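Local coordinates for protein putative streptothricin acetyltransferase (Bacillus anthracis, PDB 3PP9) that binds acetyl coenzyme A and, as a putative streptothricin acetyltransferase of the GNAT family, probably transfers its acetyl group to an amine of that antibiotic, at residues A[150-155]-A[179-184]; A[41-46]-A[160-165]; A[17-22]-A[88-93]. All blocks are in the same frame, centred on the assembly; numbering follows the deposited sequence. Where two conformers were deposited one is given.

Contact 1: A[150-155]-A[179-184]; sequences KFYEKC and IYWYLH. With ACO (acetyl coenzyme *a), chain D.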
# COMPACT_ATOMS: atom_id res chain seq x y z
N LYS A 150 -12.86 3.46 15.33
CA LYS A 150 -13.92 4.36 15.80
C LYS A 150 -13.41 5.79 15.86
O LYS A 150 -14.13 6.72 15.52
CB LYS A 150 -14.45 3.90 17.15
CG LYS A 150 -15.22 2.59 17.09
CD LYS A 150 -16.50 2.73 16.28
CE LYS A 150 -17.29 1.44 16.25
NZ LYS A 150 -18.59 1.59 15.55
N PHE A 151 -12.17 5.97 16.29
CA PHE A 151 -11.56 7.30 16.36
C PHE A 151 -11.51 7.93 14.95
O PHE A 151 -11.92 9.08 14.76
CB PHE A 151 -10.14 7.17 16.93
CG PHE A 151 -9.29 8.41 16.75
CD1 PHE A 151 -9.51 9.53 17.53
CD2 PHE A 151 -8.25 8.44 15.84
CE1 PHE A 151 -8.71 10.66 17.37
CE2 PHE A 151 -7.45 9.56 15.68
CZ PHE A 151 -7.68 10.67 16.45
N TYR A 152 -11.02 7.20 13.96
CA TYR A 152 -10.96 7.75 12.59
C TYR A 152 -12.36 8.08 12.07
O TYR A 152 -12.56 9.11 11.40
CB TYR A 152 -10.19 6.84 11.63
CG TYR A 152 -8.75 6.68 12.03
CD1 TYR A 152 -7.90 7.76 12.11
CD2 TYR A 152 -8.21 5.42 12.27
CE1 TYR A 152 -6.57 7.61 12.49
CE2 TYR A 152 -6.89 5.27 12.63
CZ TYR A 152 -6.08 6.37 12.73
OH TYR A 152 -4.75 6.22 13.11
N GLU A 153 -13.33 7.22 12.37
CA GLU A 153 -14.71 7.43 11.94
C GLU A 153 -15.26 8.74 12.55
O GLU A 153 -15.98 9.48 11.89
CB GLU A 153 -15.54 6.23 12.35
CG GLU A 153 -16.94 6.21 11.80
CD GLU A 153 -17.70 4.98 12.24
OE1 GLU A 153 -17.93 4.80 13.46
OE2 GLU A 153 -18.12 4.21 11.37
N LYS A 154 -14.95 8.99 13.82
CA LYS A 154 -15.37 10.22 14.51
C LYS A 154 -14.70 11.45 13.91
O LYS A 154 -15.28 12.55 13.91
CB LYS A 154 -15.10 10.16 16.02
CG LYS A 154 -16.05 9.32 16.82
CD LYS A 154 -17.44 9.93 16.82
CE LYS A 154 -18.39 9.14 17.71
NZ LYS A 154 -19.75 9.72 17.67
N CYS A 155 -13.49 11.27 13.37
CA CYS A 155 -12.73 12.34 12.73
C CYS A 155 -13.13 12.59 11.27
O CYS A 155 -12.55 13.47 10.62
CB CYS A 155 -11.22 12.07 12.86
SG CYS A 155 -10.58 12.19 14.53
N ILE A 179 -7.11 -2.27 6.82
CA ILE A 179 -8.22 -1.39 6.47
C ILE A 179 -7.62 -0.03 6.12
O ILE A 179 -6.82 0.52 6.88
CB ILE A 179 -9.25 -1.24 7.59
CG1 ILE A 179 -9.79 -2.61 8.01
CG2 ILE A 179 -10.39 -0.33 7.14
CD1 ILE A 179 -10.83 -2.55 9.13
N TYR A 180 -8.00 0.50 4.97
CA TYR A 180 -7.49 1.81 4.50
C TYR A 180 -8.57 2.89 4.65
O TYR A 180 -9.67 2.77 4.11
CB TYR A 180 -6.97 1.65 3.07
CG TYR A 180 -5.93 0.55 3.04
CD1 TYR A 180 -4.62 0.80 3.35
CD2 TYR A 180 -6.31 -0.76 2.76
CE1 TYR A 180 -3.67 -0.24 3.34
CE2 TYR A 180 -5.38 -1.78 2.74
CZ TYR A 180 -4.08 -1.52 3.04
OH TYR A 180 -3.19 -2.57 3.01
N TRP A 181 -8.23 3.94 5.41
CA TRP A 181 -9.15 5.03 5.75
C TRP A 181 -8.72 6.30 5.07
O TRP A 181 -7.53 6.58 4.99
CB TRP A 181 -9.17 5.25 7.26
CG TRP A 181 -9.73 4.13 8.09
CD1 TRP A 181 -9.06 3.04 8.55
CD2 TRP A 181 -11.07 4.04 8.59
NE1 TRP A 181 -9.91 2.26 9.31
CE2 TRP A 181 -11.14 2.85 9.35
CE3 TRP A 181 -12.21 4.83 8.47
CZ2 TRP A 181 -12.32 2.44 9.97
CZ3 TRP A 181 -13.36 4.44 9.09
CH2 TRP A 181 -13.42 3.24 9.84
N TYR A 182 -9.72 7.07 4.63
CA TYR A 182 -9.53 8.29 3.88
C TYR A 182 -10.38 9.45 4.33
O TYR A 182 -11.55 9.27 4.63
CB TYR A 182 -9.92 8.02 2.41
CG TYR A 182 -9.03 6.99 1.76
CD1 TYR A 182 -7.90 7.36 1.04
CD2 TYR A 182 -9.27 5.63 1.92
CE1 TYR A 182 -7.05 6.41 0.49
CE2 TYR A 182 -8.41 4.68 1.38
CZ TYR A 182 -7.33 5.07 0.63
OH TYR A 182 -6.48 4.10 0.14
N LEU A 183 -9.79 10.64 4.35
CA LEU A 183 -10.51 11.87 4.67
C LEU A 183 -10.17 12.82 3.53
O LEU A 183 -9.05 13.28 3.44
CB LEU A 183 -10.08 12.50 5.98
CG LEU A 183 -10.78 13.79 6.41
CD1 LEU A 183 -12.24 13.54 6.64
CD2 LEU A 183 -10.16 14.32 7.68
N HIS A 184 -11.15 13.10 2.67
CA HIS A 184 -10.96 14.00 1.53
C HIS A 184 -11.42 15.40 1.89
O HIS A 184 -12.44 15.58 2.53
CB HIS A 184 -11.74 13.51 0.30
CG HIS A 184 -11.59 14.41 -0.89
ND1 HIS A 184 -12.60 15.24 -1.33
CD2 HIS A 184 -10.54 14.63 -1.71
CE1 HIS A 184 -12.19 15.91 -2.39
NE2 HIS A 184 -10.93 15.57 -2.64
N1A ACO D . -13.62 3.80 21.19
C2A ACO D . -14.58 4.56 20.64
N3A ACO D . -14.40 5.85 20.32
C4A ACO D . -13.19 6.44 20.55
C5A ACO D . -12.11 5.66 21.16
C6A ACO D . -12.39 4.26 21.49
N6A ACO D . -11.42 3.52 22.05
N7A ACO D . -11.05 6.47 21.29
C8A ACO D . -11.42 7.67 20.80
N9A ACO D . -12.69 7.65 20.35
C1B ACO D . -13.47 8.77 19.81
C2B ACO D . -13.77 9.71 20.98
O2B ACO D . -14.93 9.36 21.76
C3B ACO D . -13.91 11.05 20.31
O3B ACO D . -15.25 11.20 19.85
P3B ACO D . -16.06 12.58 19.96
O7A ACO D . -15.28 13.56 19.11
O8A ACO D . -16.05 12.87 21.44
O9A ACO D . -17.41 12.18 19.39
C4B ACO D . -12.97 10.96 19.13
O4B ACO D . -12.77 9.56 18.86
C5B ACO D . -11.65 11.65 19.42
O5B ACO D . -10.96 10.91 20.42
P1A ACO D . -9.66 11.51 21.15
O1A ACO D . -9.92 11.59 22.64
O2A ACO D . -9.27 12.74 20.40
O3A ACO D . -8.61 10.31 20.84
P2A ACO D . -7.30 9.95 21.67
O4A ACO D . -7.73 8.88 22.63
O5A ACO D . -6.59 11.16 22.20
O6A ACO D . -6.33 9.34 20.54
CBP ACO D . -5.61 7.32 19.44
CCP ACO D . -6.75 8.30 19.67
CDP ACO D . -6.04 6.30 18.40
CEP ACO D . -4.38 8.08 18.95
CAP ACO D . -5.26 6.61 20.76
OAP ACO D . -6.33 5.71 21.11
C9P ACO D . -4.00 5.79 20.70
O9P ACO D . -2.91 6.30 20.79
N8P ACO D . -4.10 4.47 20.54
C7P ACO D . -2.95 3.57 20.53
C6P ACO D . -2.07 3.73 19.32
C5P ACO D . -2.89 3.50 18.09
O5P ACO D . -3.72 2.60 18.03
N4P ACO D . -2.69 4.31 17.08
C3P ACO D . -3.39 4.23 15.81
C2P ACO D . -2.70 3.13 15.00
S1P ACO D . -3.05 3.26 13.26
C ACO D . -2.01 4.50 12.77
O ACO D . -1.30 5.06 13.58
CH3 ACO D . -1.99 4.89 11.34
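Y152 and E153 of the helix 146-154 rest on W181 of the strand 178-184, a helix-on-sheet packing contact in the C-terminal half of the GNAT fold. K150, F151, Y152 and K154 of the same helix also belong to the acetyl coenzyme A pocket. W181 suits the layer between helix and sheet, since one broad flat indole can underlie two residues of a helix turn. CB of Y152 lies over one face of the indole, toward its rim, 4.2 Å from W181 CD2. The phenol and the five-membered ring of W181 meet obliquely, their planes at 40°, while F157 packs edge-to-face on Y152. With CG beside the backbone N (chi1 -62°), the Y152 ring swings outward from the helix, across the pocket, and OH stands 3.4 Å from S1P and 3.3 Å from the acetyl carbon C of the ligand. A tyrosine near the sulfur acts as general acid in many GNAT enzymes; this position is consistent with such a role. F151, one residue earlier, turns to the pantetheine side: one face carries the ligand's CCP over its centre, at 3.7 Å above the plane, and SG of C155 lies over the opposite face, nearer the rim. E153 brings its backbone N and CB each to 4.3 Å from W181 CZ3, while its OE2 is hydrogen-bonded to the hydroxyl of Y45, which also binds NZ of K150. Just past the helix end, the methyl CD2 of L183 lies 3.9 Å from the carbonyl O of C155, a van der Waals contact.

Contact 2: A[41-46]-A[160-165]; sequences RRIEYT and GGFDFL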
# COMPACT_ATOMS: atom_id res chain seq x y z
N ARG A 41 -20.35 1.35 -3.89
CA ARG A 41 -19.16 0.60 -3.45
C ARG A 41 -18.82 0.88 -1.98
O ARG A 41 -17.65 0.93 -1.59
CB ARG A 41 -17.98 0.98 -4.36
CG ARG A 41 -18.32 0.86 -5.85
CD ARG A 41 -17.16 1.19 -6.79
NE ARG A 41 -16.56 2.50 -6.54
CZ ARG A 41 -15.62 3.05 -7.30
NH1 ARG A 41 -15.13 4.24 -6.99
NH2 ARG A 41 -15.18 2.42 -8.38
N ARG A 42 -19.86 1.03 -1.17
CA ARG A 42 -19.69 1.33 0.23
C ARG A 42 -19.24 0.10 1.00
O ARG A 42 -19.88 -0.95 0.95
CB ARG A 42 -21.01 1.84 0.80
CG ARG A 42 -20.96 2.38 2.22
CD ARG A 42 -22.37 2.67 2.72
NE ARG A 42 -22.35 3.39 3.99
CZ ARG A 42 -22.32 4.72 4.10
NH1 ARG A 42 -22.29 5.49 3.01
NH2 ARG A 42 -22.30 5.29 5.30
N ILE A 43 -18.13 0.26 1.70
CA ILE A 43 -17.58 -0.80 2.52
C ILE A 43 -18.19 -0.58 3.89
O ILE A 43 -18.08 0.51 4.47
CB ILE A 43 -16.06 -0.74 2.61
CG1 ILE A 43 -15.46 -1.04 1.23
CG2 ILE A 43 -15.56 -1.75 3.64
CD1 ILE A 43 -13.95 -0.85 1.15
N GLU A 44 -18.84 -1.61 4.41
CA GLU A 44 -19.47 -1.52 5.70
C GLU A 44 -18.83 -2.51 6.64
O GLU A 44 -18.02 -3.34 6.25
CB GLU A 44 -20.96 -1.83 5.56
CG GLU A 44 -21.70 -0.87 4.65
CD GLU A 44 -23.16 -1.22 4.48
OE1 GLU A 44 -23.53 -2.40 4.70
OE2 GLU A 44 -23.93 -0.32 4.09
N TYR A 45 -19.20 -2.41 7.90
CA TYR A 45 -18.63 -3.33 8.84
C TYR A 45 -19.55 -3.53 10.02
O TYR A 45 -20.48 -2.74 10.25
CB TYR A 45 -17.28 -2.82 9.37
CG TYR A 45 -17.38 -1.61 10.28
CD1 TYR A 45 -17.71 -1.76 11.63
CD2 TYR A 45 -17.16 -0.34 9.80
CE1 TYR A 45 -17.82 -0.68 12.47
CE2 TYR A 45 -17.26 0.75 10.63
CZ TYR A 45 -17.60 0.57 11.97
OH TYR A 45 -17.72 1.64 12.83
N THR A 46 -19.28 -4.61 10.73
CA THR A 46 -19.97 -4.93 11.98
C THR A 46 -18.80 -5.24 12.91
O THR A 46 -17.70 -5.55 12.45
CB THR A 46 -20.96 -6.10 11.90
OG1 THR A 46 -20.29 -7.32 11.54
CG2 THR A 46 -22.08 -5.79 10.91
N GLY A 160 -11.95 3.11 2.47
CA GLY A 160 -11.83 3.07 1.03
C GLY A 160 -11.35 1.74 0.48
O GLY A 160 -11.49 1.47 -0.70
N GLY A 161 -10.79 0.89 1.34
CA GLY A 161 -10.31 -0.39 0.88
C GLY A 161 -9.87 -1.28 2.02
O GLY A 161 -9.87 -0.86 3.17
N PHE A 162 -9.53 -2.52 1.69
CA PHE A 162 -9.10 -3.48 2.69
C PHE A 162 -8.29 -4.57 2.01
O PHE A 162 -8.32 -4.70 0.78
CB PHE A 162 -10.26 -4.02 3.57
CG PHE A 162 -11.44 -4.57 2.82
CD1 PHE A 162 -11.41 -5.85 2.30
CD2 PHE A 162 -12.62 -3.85 2.78
CE1 PHE A 162 -12.55 -6.37 1.66
CE2 PHE A 162 -13.75 -4.35 2.15
CZ PHE A 162 -13.71 -5.61 1.59
N ASP A 163 -7.56 -5.34 2.79
CA ASP A 163 -6.74 -6.40 2.23
C ASP A 163 -6.64 -7.56 3.23
O ASP A 163 -6.14 -7.39 4.35
CB ASP A 163 -5.37 -5.83 1.86
CG ASP A 163 -4.56 -6.77 1.02
OD1 ASP A 163 -4.44 -7.94 1.41
OD2 ASP A 163 -4.02 -6.29 -0.01
N PHE A 164 -7.08 -8.71 2.77
CA PHE A 164 -7.10 -9.94 3.56
C PHE A 164 -5.83 -10.78 3.53
O PHE A 164 -5.70 -11.70 4.35
CB PHE A 164 -8.19 -10.91 3.06
CG PHE A 164 -9.58 -10.37 3.09
CD1 PHE A 164 -10.17 -10.03 4.29
CD2 PHE A 164 -10.34 -10.31 1.93
CE1 PHE A 164 -11.49 -9.54 4.33
CE2 PHE A 164 -11.66 -9.84 1.97
CZ PHE A 164 -12.22 -9.46 3.19
N LEU A 165 -4.91 -10.49 2.63
CA LEU A 165 -3.72 -11.31 2.51
C LEU A 165 -2.40 -10.64 2.81
O LEU A 165 -1.41 -11.34 3.06
CB LEU A 165 -3.65 -11.91 1.10
CG LEU A 165 -4.81 -12.84 0.70
CD1 LEU A 165 -4.65 -13.38 -0.72
CD2 LEU A 165 -4.94 -14.00 1.66
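I43, at the start of the strand 43-56, packs on the strand 158-163 at a classic beta bulge, G160 and G161 facing Y180, in the outermost strand of the GNAT sheet within this chain. The short strand axes stand 8.5 Å apart and cross at 59°. The contact joins the two-stranded antiparallel sheet 25-36/43-56 to the main sheet: the I43 side chain packs on F162 and on the G160-G161 backbone, with no hydrogen bond between the segments. From CB, which points toward the other strand, I43 divides into two branches. CG2, anti to the backbone N, meets the edge of the F162 ring close to its plane, 3.5 Å from CE2. CG1 is 3.8 Å from F162 CE2 and carries the chain outward to CD1. That end methyl rests on the peptide between G160 and G161, 3.7 Å from G160 C and 3.6 Å from G161 N, with F162 CE2 also 3.6 Å away. Isoleucine's forked shape thus grips an aromatic edge and a peptide together. The chi1 of F162 (52°) brings its CD2-CE2 edge up to I43; the ring also reaches L34 and F162 of the second subunit. G161 to D163 pair antiparallel with a strand of that subunit, continuing the sheet across the interface. Just beyond, D163 closes an Asx turn, its OD1 accepting from V166 N and, at 2.9 Å, from L165 N.

Contact 3: A[17-22]-A[88-93]; sequences DNFPEI and IGFIVL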
# COMPACT_ATOMS: atom_id res chain seq x y z
N ASP A 17 16.06 14.19 22.82
CA ASP A 17 16.51 13.59 24.08
C ASP A 17 15.52 13.80 25.22
O ASP A 17 15.60 13.13 26.25
CB ASP A 17 17.89 14.13 24.47
CG ASP A 17 18.98 13.73 23.49
OD1 ASP A 17 18.72 12.85 22.64
OD2 ASP A 17 20.09 14.28 23.58
N ASN A 18 14.59 14.74 25.04
CA ASN A 18 13.56 15.04 26.03
C ASN A 18 12.31 14.24 25.70
O ASN A 18 11.22 14.48 26.25
CB ASN A 18 13.15 16.52 25.93
CG ASN A 18 14.32 17.48 26.12
OD1 ASN A 18 15.35 17.14 26.70
ND2 ASN A 18 14.14 18.72 25.64
N PHE A 19 12.47 13.27 24.80
CA PHE A 19 11.36 12.51 24.34
C PHE A 19 11.18 11.33 25.30
O PHE A 19 12.04 10.44 25.38
CB PHE A 19 11.63 12.07 22.91
CG PHE A 19 10.40 12.00 22.07
CD1 PHE A 19 10.20 12.89 21.03
CD2 PHE A 19 9.39 11.10 22.38
CE1 PHE A 19 9.07 12.84 20.28
CE2 PHE A 19 8.26 11.06 21.63
CZ PHE A 19 8.09 11.93 20.58
N PRO A 20 10.08 11.33 26.05
CA PRO A 20 9.83 10.30 27.03
C PRO A 20 9.28 9.01 26.45
O PRO A 20 8.96 8.94 25.26
CB PRO A 20 8.75 10.94 27.90
CG PRO A 20 7.92 11.69 26.90
CD PRO A 20 8.88 12.16 25.83
N GLU A 21 9.23 7.98 27.30
CA GLU A 21 8.67 6.69 26.93
C GLU A 21 7.18 6.97 26.86
O GLU A 21 6.59 7.49 27.80
CB GLU A 21 8.91 5.61 28.00
CG GLU A 21 10.35 5.16 28.19
CD GLU A 21 10.54 4.14 29.32
OE1 GLU A 21 9.58 3.85 30.06
OE2 GLU A 21 11.68 3.64 29.46
N ILE A 22 6.59 6.67 25.72
CA ILE A 22 5.17 6.88 25.53
C ILE A 22 4.56 5.51 25.38
O ILE A 22 5.06 4.71 24.60
CB ILE A 22 4.94 7.77 24.32
CG1 ILE A 22 5.38 9.20 24.68
CG2 ILE A 22 3.49 7.75 23.90
CD1 ILE A 22 5.36 10.15 23.57
N ILE A 88 3.08 14.08 25.44
CA ILE A 88 2.07 13.05 25.74
C ILE A 88 1.47 12.38 24.50
O ILE A 88 0.58 11.53 24.61
CB ILE A 88 0.94 13.60 26.62
CG1 ILE A 88 0.10 14.65 25.86
CG2 ILE A 88 1.52 14.15 27.94
CD1 ILE A 88 -1.21 15.05 26.57
N GLY A 89 1.92 12.79 23.32
CA GLY A 89 1.41 12.19 22.09
C GLY A 89 2.10 12.78 20.88
O GLY A 89 2.82 13.77 21.01
N PHE A 90 1.94 12.15 19.73
CA PHE A 90 2.58 12.63 18.52
C PHE A 90 1.90 12.03 17.29
O PHE A 90 1.12 11.08 17.39
CB PHE A 90 4.08 12.31 18.53
CG PHE A 90 4.38 10.84 18.58
CD1 PHE A 90 4.59 10.20 19.79
CD2 PHE A 90 4.44 10.10 17.43
CE1 PHE A 90 4.86 8.84 19.83
CE2 PHE A 90 4.71 8.73 17.47
CZ PHE A 90 4.89 8.10 18.68
N ILE A 91 2.13 12.66 16.15
CA ILE A 91 1.62 12.17 14.88
C ILE A 91 2.76 12.28 13.86
O ILE A 91 3.49 13.29 13.82
CB ILE A 91 0.32 12.89 14.43
CG1 ILE A 91 -0.31 12.17 13.25
CG2 ILE A 91 0.58 14.37 14.16
CD1 ILE A 91 -1.74 12.63 12.95
N VAL A 92 2.93 11.20 13.08
CA VAL A 92 3.98 11.07 12.07
C VAL A 92 3.31 11.09 10.70
O VAL A 92 2.45 10.27 10.40
CB VAL A 92 4.76 9.75 12.25
CG1 VAL A 92 5.94 9.67 11.29
CG2 VAL A 92 5.27 9.58 13.71
N LEU A 93 3.73 12.02 9.85
CA LEU A 93 3.12 12.20 8.54
C LEU A 93 4.10 12.24 7.38
O LEU A 93 5.23 12.69 7.54
CB LEU A 93 2.46 13.60 8.55
CG LEU A 93 1.39 13.82 9.61
CD1 LEU A 93 1.03 15.29 9.72
CD2 LEU A 93 0.17 12.99 9.33
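I22 and F90 bury the largest areas here, and F19 joins them to form a small apolar cluster between the loop 17-22 and the strand 86-95 of the central GNAT sheet. The loop links the first strand, 7-10, to the long strand 25-36, and it lies against the face of the sheet on which F90 projects. F90 holds its CG between the backbone N and the carbonyl carbon (chi1 61°), which lifts the ring off the strand toward the loop. There, both loop side chains converge on one corner, CD1. The end methyl CD1 of I22 arrives at the ring edge, in its plane, 3.9 Å from F90 CD1 and 4.0 Å from F90 CE1. I22 turns its CG1 to the side of its backbone N (chi1 -72°) and extends from there, and this carries the methyl inward; the same atom passes 4.3 Å from the backbone N of G89.

F19 approaches differently. Its CB does not point at the strand, but the ring swings round until CZ is 4.0 Å from F90 CD1. The two rings make an offset edge-to-face pair, the edge of F19 turned toward the face of F90, with centroids 5.9 Å apart and planes at 70°. Y67 stacks on F19 and I80 of the neighbouring strand touches it, while F90 also packs on T107.

No hydrogen bond joins the two segments. The loop is therefore held to this strand by shape and by the burial of hydrocarbon: the end methyl of an isoleucine packs against the edge of an aromatic ring, and the edge-to-face pairing may add a little C-H to pi attraction, weakened by the offset.

How the contacts relate
All three contacts reach the same mixed sheet, on which contact 3 lies on the opposite side of the chain's centre from the other two. Contacts 1 and 2, centres 12 Å apart, touch directly: Y180 O and G160 N, 2.8 Å apart, probably hydrogen-bond between neighbouring strands, and Y45 of the segment 41-46 ties the two together, its OH 2.9 Å from K150 NZ. Both also meet the second subunit, whereas contact 3, about 22 Å from contact 1 and 31 Å from contact 2 between centres, does not. Contact 1 borders acetyl coenzyme A itself; in contact 3 the I22 side chain comes within about 7 Å of that ligand. Contact 2 lies at the subunit interface, where its strand 158-163 pairs with one of the second subunit.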